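Local coordinates for major capsid protein P2 (Pseudoalteromonas phage pm2, PDB 2VVF), which serves as the major capsid protein, its double jelly-roll subunits assembling into homotrimers that build the coat of this membrane-containing marine phage, at residues Pro11-Gly16 / Pro127-Ile132; Glu50-Leu55 / Leu111-Ile116; Val185-Asp190 / Leu242-Asp247. All blocks are in the same frame, centred on the assembly; numbering follows the deposited sequence.

Each subunit is a double jelly roll, and the three contacts sample both halves. Contacts 1 and 2 belong to the N-terminal roll, their centres about 20 Å apart. Contact 2 falls within the chain span that contact 1 brackets; its strand 114-120 leads on to strand 128-136 of contact 1, in the facing sheet. Contact 3 follows later, in the C-terminal roll, with its centre about 33 Å from that of contact 2 and 41 Å from that of contact 1, beyond the chain's centre. Contacts 2 and 3 occupy equivalent places: each pairs the last strand of a four-stranded sheet of order 1-4-2-3 with its second, so the same topology appears twice in one chain.

Contact 1 (Pro11-Gly16 / Pro127-Ile132)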
ATOM      1  N   PRO A  11     -31.664   8.063  18.905  1.00 32.69           N
ATOM      2  CA  PRO A  11     -32.892   8.682  19.398  1.00 32.41           C
ATOM      3  C   PRO A  11     -33.206  10.057  18.819  1.00 36.20           C
ATOM      4  O   PRO A  11     -32.330  10.912  18.690  1.00 35.70           O
ATOM      5  CB  PRO A  11     -32.651   8.790  20.908  1.00 34.10           C
ATOM      6  CG  PRO A  11     -31.615   7.764  21.210  1.00 38.53           C
ATOM      7  CD  PRO A  11     -30.739   7.712  19.997  1.00 34.15           C
ATOM      8  N   ASN A  12     -34.481  10.261  18.497  1.00 32.80           N
ATOM      9  CA  ASN A  12     -34.985  11.533  17.992  1.00 32.54           C
ATOM     10  C   ASN A  12     -34.226  12.147  16.824  1.00 36.03           C
ATOM     11  O   ASN A  12     -33.729  13.270  16.922  1.00 35.55           O
ATOM     12  CB  ASN A  12     -35.107  12.543  19.132  1.00 33.12           C
ATOM     13  CG  ASN A  12     -35.592  11.906  20.418  1.00 53.54           C
ATOM     14  OD1 ASN A  12     -36.660  11.295  20.454  1.00 48.13           O
ATOM     15  ND2 ASN A  12     -34.796  12.020  21.474  1.00 44.04           N
ATOM     16  N   VAL A  13     -34.182  11.436  15.704  1.00 32.40           N
ATOM     17  CA  VAL A  13     -33.518  11.949  14.511  1.00 32.09           C
ATOM     18  C   VAL A  13     -34.509  12.760  13.679  1.00 35.78           C
ATOM     19  O   VAL A  13     -35.332  12.201  12.952  1.00 35.25           O
ATOM     20  CB  VAL A  13     -32.873  10.822  13.684  1.00 35.84           C
ATOM     21  CG1 VAL A  13     -32.337  11.367  12.367  1.00 35.55           C
ATOM     22  CG2 VAL A  13     -31.766  10.146  14.475  1.00 35.66           C
ATOM     23  N   ALA A  14     -34.437  14.081  13.805  1.00 32.22           N
ATOM     24  CA  ALA A  14     -35.327  14.966  13.066  1.00 31.94           C
ATOM     25  C   ALA A  14     -34.654  16.308  12.806  1.00 35.67           C
ATOM     26  O   ALA A  14     -33.704  16.679  13.496  1.00 35.20           O
ATOM     27  CB  ALA A  14     -36.629  15.163  13.825  1.00 32.67           C
ATOM     28  N   ALA A  15     -35.156  17.033  11.813  1.00 32.03           N
ATOM     29  CA  ALA A  15     -34.607  18.335  11.460  1.00 31.69           C
ATOM     30  C   ALA A  15     -34.669  19.314  12.632  1.00 35.20           C
ATOM     31  O   ALA A  15     -35.692  19.430  13.304  1.00 34.93           O
ATOM     32  CB  ALA A  15     -35.331  18.904  10.252  1.00 32.42           C
ATOM     33  N   GLY A  16     -33.564  20.016  12.868  1.00 31.35           N
ATOM     34  CA  GLY A  16     -33.484  20.997  13.945  1.00 30.91           C
ATOM     35  C   GLY A  16     -33.266  20.356  15.312  1.00 34.22           C
ATOM     36  O   GLY A  16     -33.220  21.046  16.331  1.00 33.80           O
ATOM     37  N   PRO A 127     -34.115  13.655   7.637  1.00 36.62           N
ATOM     38  CA  PRO A 127     -32.982  12.979   8.264  1.00 36.04           C
ATOM     39  C   PRO A 127     -33.227  11.541   8.713  1.00 38.68           C
ATOM     40  O   PRO A 127     -34.229  11.233   9.360  1.00 38.27           O
ATOM     41  CB  PRO A 127     -32.667  13.868   9.471  1.00 37.82           C
ATOM     42  CG  PRO A 127     -33.938  14.576   9.763  1.00 42.37           C
ATOM     43  CD  PRO A 127     -34.584  14.801   8.433  1.00 38.03           C
ATOM     44  N   LYS A 128     -32.276  10.675   8.376  1.00 34.24           N
ATOM     45  CA  LYS A 128     -32.309   9.266   8.753  1.00 33.58           C
ATOM     46  C   LYS A 128     -30.866   8.854   9.025  1.00 36.16           C
ATOM     47  O   LYS A 128     -30.028   8.885   8.127  1.00 35.82           O
ATOM     48  CB  LYS A 128     -32.886   8.417   7.617  1.00 36.18           C
ATOM     49  CG  LYS A 128     -34.335   8.001   7.819  1.00 50.56           C
ATOM     50  CD  LYS A 128     -35.030   7.766   6.488  1.00 60.21           C
ATOM     51  CE  LYS A 128     -36.527   8.005   6.597  1.00 70.19           C
ATOM     52  NZ  LYS A 128     -37.278   7.335   5.499  1.00 78.95           N
ATOM     53  N   LEU A 129     -30.567   8.513  10.272  1.00 31.74           N
ATOM     54  CA  LEU A 129     -29.206   8.146  10.639  1.00 30.93           C
ATOM     55  C   LEU A 129     -29.111   6.869  11.463  1.00 33.31           C
ATOM     56  O   LEU A 129     -29.867   6.664  12.412  1.00 32.71           O
ATOM     57  CB  LEU A 129     -28.520   9.296  11.380  1.00 30.96           C
ATOM     58  CG  LEU A 129     -28.585  10.674  10.721  1.00 35.60           C
ATOM     59  CD1 LEU A 129     -28.851  11.750  11.763  1.00 35.81           C
ATOM     60  CD2 LEU A 129     -27.299  10.963   9.963  1.00 37.90           C
ATOM     61  N   SER A 130     -28.155   6.024  11.095  1.00 28.91           N
ATOM     62  CA  SER A 130     -27.901   4.773  11.797  1.00 28.20           C
ATOM     63  C   SER A 130     -26.391   4.589  11.884  1.00 30.92           C
ATOM     64  O   SER A 130     -25.643   5.190  11.112  1.00 30.48           O
ATOM     65  CB  SER A 130     -28.534   3.595  11.054  1.00 31.31           C
ATOM     66  OG  SER A 130     -28.125   3.571   9.698  1.00 39.63           O
ATOM     67  N   ALA A 131     -25.941   3.772  12.830  1.00 26.47           N
ATOM     68  CA  ALA A 131     -24.513   3.559  13.007  1.00 25.75           C
ATOM     69  C   ALA A 131     -24.132   2.100  13.223  1.00 28.50           C
ATOM     70  O   ALA A 131     -24.872   1.332  13.840  1.00 27.80           O
ATOM     71  CB  ALA A 131     -23.984   4.422  14.146  1.00 26.44           C
ATOM     72  N   ILE A 132     -22.959   1.738  12.716  1.00 24.34           N
ATOM     73  CA  ILE A 132     -22.420   0.395  12.865  1.00 23.84           C
ATOM     74  C   ILE A 132     -21.041   0.528  13.501  1.00 27.14           C
ATOM     75  O   ILE A 132     -20.290   1.446  13.177  1.00 26.60           O
ATOM     76  CB  ILE A 132     -22.339  -0.335  11.508  1.00 26.96           C
ATOM     77  CG1 ILE A 132     -23.719  -0.850  11.093  1.00 27.31           C
ATOM     78  CG2 ILE A 132     -21.333  -1.479  11.576  1.00 27.53           C
ATOM     79  CD1 ILE A 132     -23.777  -1.368   9.671  1.00 33.33           C
TER
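Val-13 and Pro-127 meet at the surface of the N-terminal jelly roll, where the connection from strand 3-6 to strand 18-23 passes from one sheet of the sandwich to the other and lies against the start of strand 128-136. The contact is apolar and small, about 212 Å² summed over both sides.

One methyl of Val-13 does most of the work. CG1 stands anti to the backbone N (chi1 173°), and from there it reaches three parts of the strand's beginning. It comes 3.8 Å from CB of the Pro-127 ring and 3.6 Å from the carbonyl O of the same residue. Farther along, Val-13 CG1 meets the CD1 methyl of Leu-129 at 3.6 Å, the two side chains crossing at about a right angle. Leu-129 does not aim its CB at the loop. Chi1 of -50° sets CG beside the backbone N, and chi2 (139°) then turns the CD1 methyl to the valine.

All three residues also lean on the facing sheet: Val-13 and Pro-127 rest on Ile-120 of strand 114-120, and Leu-129 packs on Phe-118 and Ile-120. The small cluster therefore joins the crossing loop to strands from both layers of the roll.

The rest of the contact belongs to the proline ring and the loop backbone. CG of Pro-127 lies above the plane of the peptide linking Ala-14 to Ala-15. There Pro-127 CG is 3.6 Å from Ala-14 C and 3.4 Å from Ala-15 N.

Contact 2 (Glu50-Leu55 / Leu111-Ile116)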
ATOM      1  N   GLU A  50     -17.143  13.204  22.630  1.00 27.64           N
ATOM      2  CA  GLU A  50     -16.910  13.457  24.046  1.00 27.28           C
ATOM      3  C   GLU A  50     -16.641  12.210  24.877  1.00 31.58           C
ATOM      4  O   GLU A  50     -17.369  11.220  24.795  1.00 31.04           O
ATOM      5  CB  GLU A  50     -18.072  14.245  24.648  1.00 28.50           C
ATOM      6  CG  GLU A  50     -18.460  15.480  23.852  1.00 37.35           C
ATOM      7  CD  GLU A  50     -19.578  16.259  24.506  1.00 52.51           C
ATOM      8  OE1 GLU A  50     -20.258  15.696  25.390  1.00 45.73           O
ATOM      9  OE2 GLU A  50     -19.777  17.436  24.138  1.00 43.57           O
ATOM     10  N   LEU A  51     -15.598  12.286  25.695  1.00 28.62           N
ATOM     11  CA  LEU A  51     -15.229  11.199  26.590  1.00 28.62           C
ATOM     12  C   LEU A  51     -15.397  11.702  28.018  1.00 32.60           C
ATOM     13  O   LEU A  51     -14.667  12.591  28.459  1.00 32.20           O
ATOM     14  CB  LEU A  51     -13.772  10.789  26.359  1.00 28.78           C
ATOM     15  CG  LEU A  51     -13.367  10.336  24.954  1.00 33.56           C
ATOM     16  CD1 LEU A  51     -12.088   9.512  25.013  1.00 33.73           C
ATOM     17  CD2 LEU A  51     -14.485   9.547  24.292  1.00 35.93           C
ATOM     18  N   ASP A  52     -16.382  11.160  28.726  1.00 29.16           N
ATOM     19  CA  ASP A  52     -16.650  11.574  30.099  1.00 28.89           C
ATOM     20  C   ASP A  52     -17.112  13.030  30.165  1.00 32.82           C
ATOM     21  O   ASP A  52     -16.837  13.733  31.136  1.00 32.35           O
ATOM     22  CB  ASP A  52     -15.414  11.365  30.980  1.00 30.46           C
ATOM     23  CG  ASP A  52     -15.333   9.962  31.550  1.00 38.54           C
ATOM     24  OD1 ASP A  52     -16.192   9.126  31.200  1.00 38.62           O
ATOM     25  OD2 ASP A  52     -14.412   9.692  32.350  1.00 44.16           O
ATOM     26  N   GLY A  53     -17.813  13.472  29.126  1.00 29.45           N
ATOM     27  CA  GLY A  53     -18.333  14.834  29.073  1.00 29.33           C
ATOM     28  C   GLY A  53     -17.344  15.850  28.509  1.00 33.60           C
ATOM     29  O   GLY A  53     -17.716  16.985  28.211  1.00 33.39           O
ATOM     30  N   ARG A  54     -16.085  15.447  28.361  1.00 30.30           N
ATOM     31  CA  ARG A  54     -15.053  16.338  27.838  1.00 29.83           C
ATOM     32  C   ARG A  54     -14.893  16.195  26.326  1.00 32.84           C
ATOM     33  O   ARG A  54     -15.134  15.126  25.768  1.00 32.75           O
ATOM     34  CB  ARG A  54     -13.721  16.082  28.541  1.00 30.51           C
ATOM     35  CG  ARG A  54     -13.862  15.717  30.012  1.00 42.06           C
ATOM     36  CD  ARG A  54     -12.548  15.227  30.589  1.00 54.32           C
ATOM     37  NE  ARG A  54     -11.521  16.264  30.557  1.00 66.04           N
ATOM     38  CZ  ARG A  54     -11.459  17.278  31.412  1.00 82.66           C
ATOM     39  NH1 ARG A  54     -12.365  17.395  32.374  1.00 72.81           N
ATOM     40  NH2 ARG A  54     -10.490  18.175  31.308  1.00 68.94           N
ATOM     41  N   LEU A  55     -14.472  17.271  25.671  1.00 28.07           N
ATOM     42  CA  LEU A  55     -14.306  17.263  24.222  1.00 27.23           C
ATOM     43  C   LEU A  55     -12.998  16.626  23.769  1.00 29.95           C
ATOM     44  O   LEU A  55     -11.924  16.963  24.269  1.00 29.49           O
ATOM     45  CB  LEU A  55     -14.406  18.680  23.656  1.00 27.13           C
ATOM     46  CG  LEU A  55     -14.047  18.808  22.173  1.00 31.50           C
ATOM     47  CD1 LEU A  55     -15.207  18.359  21.294  1.00 31.59           C
ATOM     48  CD2 LEU A  55     -13.630  20.229  21.834  1.00 33.49           C
ATOM     49  N   LEU A 111     -13.935   4.479  31.306  1.00 31.56           N
ATOM     50  CA  LEU A 111     -14.780   5.608  30.927  1.00 31.38           C
ATOM     51  C   LEU A 111     -16.160   5.518  31.573  1.00 35.30           C
ATOM     52  O   LEU A 111     -16.640   4.430  31.888  1.00 34.80           O
ATOM     53  CB  LEU A 111     -14.940   5.664  29.402  1.00 31.34           C
ATOM     54  CG  LEU A 111     -13.807   6.335  28.624  1.00 35.86           C
ATOM     55  CD1 LEU A 111     -14.068   6.482  27.340  1.00 35.95           C
ATOM     56  CD2 LEU A 111     -13.738   7.656  28.874  1.00 38.05           C
ATOM     57  N   THR A 112     -16.799   6.670  31.746  1.00 32.00           N
ATOM     58  CA  THR A 112     -18.142   6.725  32.312  1.00 31.94           C
ATOM     59  C   THR A 112     -19.135   6.992  31.185  1.00 35.77           C
ATOM     60  O   THR A 112     -20.266   6.503  31.209  1.00 35.43           O
ATOM     61  CB  THR A 112     -18.250   7.781  33.425  1.00 40.33           C
ATOM     62  OG1 THR A 112     -17.339   7.461  34.483  1.00 39.86           O
ATOM     63  CG2 THR A 112     -19.670   7.829  33.975  1.00 38.62           C
ATOM     64  N   THR A 113     -18.692   7.755  30.191  1.00 32.05           N
ATOM     65  CA  THR A 113     -19.520   8.070  29.035  1.00 31.73           C
ATOM     66  C   THR A 113     -18.698   8.297  27.771  1.00 35.06           C
ATOM     67  O   THR A 113     -17.639   8.923  27.804  1.00 34.74           O
ATOM     68  CB  THR A 113     -20.467   9.258  29.303  1.00 40.02           C
ATOM     69  OG1 THR A 113     -19.708  10.470  29.411  1.00 39.76           O
ATOM     70  CG2 THR A 113     -21.259   9.039  30.578  1.00 38.73           C
ATOM     71  N   CYS A 114     -19.204   7.780  26.659  1.00 31.09           N
ATOM     72  CA  CYS A 114     -18.579   7.954  25.354  1.00 30.76           C
ATOM     73  C   CYS A 114     -19.687   8.385  24.401  1.00 33.93           C
ATOM     74  O   CYS A 114     -20.623   7.628  24.140  1.00 33.54           O
ATOM     75  CB  CYS A 114     -17.931   6.654  24.877  1.00 31.08           C
ATOM     76  SG  CYS A 114     -16.556   6.905  23.731  1.00 35.00           S
ATOM     77  N   GLU A 115     -19.606   9.618  23.920  1.00 29.74           N
ATOM     78  CA  GLU A 115     -20.654  10.162  23.072  1.00 29.31           C
ATOM     79  C   GLU A 115     -20.161  10.842  21.800  1.00 32.27           C
ATOM     80  O   GLU A 115     -19.051  11.375  21.744  1.00 31.77           O
ATOM     81  CB  GLU A 115     -21.471  11.174  23.877  1.00 30.80           C
ATOM     82  CG  GLU A 115     -22.959  10.898  23.922  1.00 42.46           C
ATOM     83  CD  GLU A 115     -23.664  11.728  24.977  1.00 64.82           C
ATOM     84  OE1 GLU A 115     -23.645  11.325  26.158  1.00 59.33           O
ATOM     85  OE2 GLU A 115     -24.220  12.791  24.630  1.00 60.77           O
ATOM     86  N   ILE A 116     -21.033  10.862  20.797  1.00 27.85           N
ATOM     87  CA  ILE A 116     -20.769  11.554  19.545  1.00 27.30           C
ATOM     88  C   ILE A 116     -21.979  12.447  19.293  1.00 30.73           C
ATOM     89  O   ILE A 116     -22.968  12.021  18.696  1.00 30.03           O
ATOM     90  CB  ILE A 116     -20.532  10.584  18.375  1.00 30.27           C
ATOM     91  CG1 ILE A 116     -19.215   9.831  18.564  1.00 30.58           C
ATOM     92  CG2 ILE A 116     -20.507  11.343  17.058  1.00 30.59           C
ATOM     93  CD1 ILE A 116     -18.881   8.907  17.413  1.00 36.31           C
TER
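Leu-111 touches Leu-51 and Asp-52 where the last strand, in chain order, of the four-stranded sheet of the N-terminal jelly roll, 114-120, pairs with strand 44-51 of the beta hairpin 44-51/54-59, whose type I' turn runs from Leu-51 to Arg-54. Leu-111 CD2 packs 4.0 Å from Leu-51 CB, and the same methyl borders the Asp-52 carboxylate.

At Thr-112 the backbone N donates over 2.6 Å to Asp-52 OD1, which receives it on its syn lone pair. The N-H of Thr-113 reaches that same OD1 at 3.0 Å, nearly in line with its C-O bond, so two consecutive amides grip one carboxylate oxygen and fix its place beside the turn. Thr-113 also gives its carbonyl O to Asp-52 N, at 2.7 Å.

Cys-114 lies opposite Leu-51 in a non-hydrogen-bonded antiparallel pair. Its SG, anti to the backbone N (chi1 -154°), meets Leu-51 CD2 on the buried face. Leu-106 touches both residues there, and a calcium ion lies about 8 Å from the Leu-51 side chain.

Glu-115 and Glu-50 form the hydrogen-bonded pair: Glu-50 N donates to Glu-115 O at 2.8 Å, while Glu-115 N returns a nearly straight bond (173°) to Glu-50 O at 2.9 Å.

Contact 3 (Val185-Asp190 / Leu242-Asp247); sequences VEFQID and LRLKID
Phe-187 and Leu-244 face each other in the middle of an antiparallel strand pair in the C-terminal jelly roll. Strands 182-189 and 242-248 are the two inner members of a four-stranded sheet, flanked by 192-199 and 157-161, and the short segments run at 170° to one another.

Backbone bonds set the register. Glu-186 with Lys-245 and Gln-188 with Arg-243 are the hydrogen-bonded pairs, each closed by two N-H...O=C bonds. The straightest are Lys-245 N to Glu-186 O at 2.8 Å and Gln-188 N to Arg-243 O at 3.1 Å. Between them, at Phe-187 and Leu-244, the CA-H of Leu-244 points to Glu-186 O.

Apolar packing fills the face carrying Val-185, Phe-187, Ile-189, Leu-242, Leu-244 and Ile-246. Chi1 of 178° puts the Phe-187 CG anti to its backbone N; at the edge of the ring, in its plane, Leu-244 CD1 sits beside the ring atom CD1 of Phe-187. Val-185 lies side by side with Ile-246, its CG2 4.1 Å from Ile-246 CG1, while its CG1 methyl sits equally far from Leu-244 CG. Strand 218-222 of the opposing sheet covers part of this layer through Tyr-219 and Ile-221, and Met-1 of the third subunit packs on Phe-187, bringing the trimer interface to this sheet.

Polar side chains occupy the other face. Arg-243 and Gln-188 lie side by side, Arg-243 CB 4.0 Å from Gln-188 CG, and the guanidinium goes on to salt bridges with Asp-241 and Glu-160. Lys-245 runs alongside Glu-186, but the ion pair is long, with NZ 3.8 Å from Glu-186 OE2. The ammonium is closer to the amide of Gln-188: Lys-245 NZ donates to Gln-188 OE1 at 3.0 Å, from above the carbonyl plane.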
ATOM      1  N   VAL A 185       3.072  29.207   2.825  1.00 27.70           N
ATOM      2  CA  VAL A 185       3.093  29.156   4.277  1.00 27.16           C
ATOM      3  C   VAL A 185       4.466  28.733   4.772  1.00 30.71           C
ATOM      4  O   VAL A 185       5.196  28.023   4.084  1.00 30.44           O
ATOM      5  CB  VAL A 185       1.991  28.223   4.830  1.00 30.85           C
ATOM      6  CG1 VAL A 185       2.071  28.138   6.352  1.00 30.51           C
ATOM      7  CG2 VAL A 185       0.614  28.696   4.381  1.00 30.60           C
ATOM      8  N   GLU A 186       4.811  29.181   5.971  1.00 27.09           N
ATOM      9  CA  GLU A 186       6.090  28.851   6.578  1.00 26.73           C
ATOM     10  C   GLU A 186       5.837  28.434   8.020  1.00 30.45           C
ATOM     11  O   GLU A 186       5.056  29.068   8.729  1.00 30.13           O
ATOM     12  CB  GLU A 186       7.017  30.070   6.538  1.00 28.10           C
ATOM     13  CG  GLU A 186       8.339  29.884   7.265  1.00 37.68           C
ATOM     14  CD  GLU A 186       9.190  31.141   7.246  1.00 57.05           C
ATOM     15  OE1 GLU A 186       9.252  31.802   6.189  1.00 52.32           O
ATOM     16  OE2 GLU A 186       9.788  31.473   8.290  1.00 50.75           O
ATOM     17  N   PHE A 187       6.476  27.351   8.446  1.00 26.79           N
ATOM     18  CA  PHE A 187       6.307  26.873   9.810  1.00 26.65           C
ATOM     19  C   PHE A 187       7.639  26.847  10.545  1.00 30.95           C
ATOM     20  O   PHE A 187       8.631  26.338  10.031  1.00 30.43           O
ATOM     21  CB  PHE A 187       5.667  25.484   9.828  1.00 28.31           C
ATOM     22  CG  PHE A 187       5.500  24.914  11.208  1.00 29.65           C
ATOM     23  CD1 PHE A 187       4.458  25.328  12.024  1.00 32.56           C
ATOM     24  CD2 PHE A 187       6.395  23.975  11.697  1.00 31.56           C
ATOM     25  CE1 PHE A 187       4.308  24.810  13.299  1.00 33.40           C
ATOM     26  CE2 PHE A 187       6.252  23.454  12.970  1.00 34.27           C
ATOM     27  CZ  PHE A 187       5.205  23.870  13.773  1.00 32.39           C
ATOM     28  N   GLN A 188       7.659  27.401  11.750  1.00 28.13           N
ATOM     29  CA  GLN A 188       8.883  27.427  12.537  1.00 28.18           C
ATOM     30  C   GLN A 188       8.638  27.234  14.025  1.00 32.59           C
ATOM     31  O   GLN A 188       7.570  27.561  14.544  1.00 32.15           O
ATOM     32  CB  GLN A 188       9.661  28.717  12.290  1.00 29.53           C
ATOM     33  CG  GLN A 188       8.873  29.982  12.562  1.00 43.69           C
ATOM     34  CD  GLN A 188       9.733  31.227  12.475  1.00 61.33           C
ATOM     35  OE1 GLN A 188      10.002  31.736  11.386  1.00 55.66           O
ATOM     36  NE2 GLN A 188      10.184  31.714  13.626  1.00 53.63           N
ATOM     37  N   ILE A 189       9.640  26.688  14.702  1.00 29.59           N
ATOM     38  CA  ILE A 189       9.574  26.454  16.136  1.00 29.62           C
ATOM     39  C   ILE A 189      10.870  26.955  16.751  1.00 34.21           C
ATOM     40  O   ILE A 189      11.943  26.423  16.471  1.00 33.97           O
ATOM     41  CB  ILE A 189       9.353  24.961  16.455  1.00 32.69           C
ATOM     42  CG1 ILE A 189       8.026  24.476  15.864  1.00 33.04           C
ATOM     43  CG2 ILE A 189       9.385  24.727  17.959  1.00 33.36           C
ATOM     44  CD1 ILE A 189       7.835  22.980  15.943  1.00 38.58           C
ATOM     45  N   ASP A 190      10.772  28.000  17.565  1.00 31.18           N
ATOM     46  CA  ASP A 190      11.948  28.575  18.208  1.00 31.08           C
ATOM     47  C   ASP A 190      12.941  29.108  17.179  1.00 35.19           C
ATOM     48  O   ASP A 190      14.148  28.878  17.288  1.00 34.75           O
ATOM     49  CB  ASP A 190      12.631  27.537  19.105  1.00 32.80           C
ATOM     50  CG  ASP A 190      11.814  27.202  20.338  1.00 41.82           C
ATOM     51  OD1 ASP A 190      10.983  28.040  20.748  1.00 41.96           O
ATOM     52  OD2 ASP A 190      12.006  26.104  20.899  1.00 47.97           O
ATOM     53  N   LEU A 242       6.037  28.756  18.607  1.00 30.93           N
ATOM     54  CA  LEU A 242       5.472  27.872  17.594  1.00 30.47           C
ATOM     55  C   LEU A 242       4.724  28.818  16.662  1.00 34.14           C
ATOM     56  O   LEU A 242       3.626  29.280  16.981  1.00 33.78           O
ATOM     57  CB  LEU A 242       4.501  26.885  18.245  1.00 30.45           C
ATOM     58  CG  LEU A 242       4.095  25.632  17.467  1.00 35.00           C
ATOM     59  CD1 LEU A 242       3.526  25.993  16.103  1.00 35.14           C
ATOM     60  CD2 LEU A 242       5.262  24.670  17.338  1.00 37.30           C
ATOM     61  N   ARG A 243       5.357  29.169  15.547  1.00 30.33           N
ATOM     62  CA  ARG A 243       4.793  30.159  14.641  1.00 30.04           C
ATOM     63  C   ARG A 243       4.436  29.686  13.237  1.00 34.02           C
ATOM     64  O   ARG A 243       5.063  28.783  12.685  1.00 33.75           O
ATOM     65  CB  ARG A 243       5.724  31.369  14.567  1.00 29.68           C
ATOM     66  CG  ARG A 243       5.251  32.482  13.658  1.00 38.12           C
ATOM     67  CD  ARG A 243       6.100  33.720  13.871  1.00 44.69           C
ATOM     68  NE  ARG A 243       6.394  33.935  15.285  1.00 48.70           N
ATOM     69  CZ  ARG A 243       5.719  34.769  16.068  1.00 59.17           C
ATOM     70  NH1 ARG A 243       4.714  35.476  15.572  1.00 44.55           N
ATOM     71  NH2 ARG A 243       6.049  34.898  17.345  1.00 44.78           N
ATOM     72  N   LEU A 244       3.444  30.349  12.655  1.00 30.62           N
ATOM     73  CA  LEU A 244       2.979  30.056  11.307  1.00 30.54           C
ATOM     74  C   LEU A 244       2.922  31.371  10.534  1.00 34.52           C
ATOM     75  O   LEU A 244       2.250  32.312  10.954  1.00 34.07           O
ATOM     76  CB  LEU A 244       1.580  29.436  11.367  1.00 30.65           C
ATOM     77  CG  LEU A 244       1.201  28.339  10.371  1.00 35.43           C
ATOM     78  CD1 LEU A 244       2.137  27.147  10.491  1.00 35.61           C
ATOM     79  CD2 LEU A 244      -0.241  27.910  10.599  1.00 37.96           C
ATOM     80  N   LYS A 245       3.647  31.444   9.423  1.00 31.29           N
ATOM     81  CA  LYS A 245       3.662  32.649   8.596  1.00 31.20           C
ATOM     82  C   LYS A 245       2.888  32.393   7.308  1.00 35.40           C
ATOM     83  O   LYS A 245       3.358  31.679   6.421  1.00 34.92           O
ATOM     84  CB  LYS A 245       5.096  33.074   8.281  1.00 33.71           C
ATOM     85  CG  LYS A 245       5.866  33.604   9.482  1.00 47.36           C
ATOM     86  CD  LYS A 245       7.166  34.270   9.056  1.00 57.39           C
ATOM     87  CE  LYS A 245       7.795  35.043  10.204  1.00 68.49           C
ATOM     88  NZ  LYS A 245       9.105  34.465  10.612  1.00 77.68           N
ATOM     89  N   ILE A 246       1.690  32.962   7.223  1.00 32.23           N
ATOM     90  CA  ILE A 246       0.829  32.754   6.065  1.00 32.17           C
ATOM     91  C   ILE A 246       0.822  33.914   5.081  1.00 36.72           C
ATOM     92  O   ILE A 246       0.511  35.049   5.442  1.00 36.29           O
ATOM     93  CB  ILE A 246      -0.602  32.386   6.491  1.00 35.13           C
ATOM     94  CG1 ILE A 246      -0.588  31.156   7.400  1.00 35.43           C
ATOM     95  CG2 ILE A 246      -1.479  32.155   5.270  1.00 35.80           C
ATOM     96  CD1 ILE A 246      -0.948  31.455   8.837  1.00 41.73           C
ATOM     97  N   ASP A 247       1.136  33.609   3.825  1.00 33.78           N
ATOM     98  CA  ASP A 247       1.127  34.607   2.763  1.00 33.88           C
ATOM     99  C   ASP A 247      -0.172  34.456   1.981  1.00 38.40           C
ATOM    100  O   ASP A 247      -0.314  33.545   1.166  1.00 38.03           O
ATOM    101  CB  ASP A 247       2.325  34.413   1.831  1.00 35.76           C
ATOM    102  CG  ASP A 247       3.568  35.136   2.318  1.00 45.92           C
ATOM    103  OD1 ASP A 247       3.608  35.525   3.506  1.00 46.52           O
ATOM    104  OD2 ASP A 247       4.510  35.307   1.516  1.00 51.62           O
TER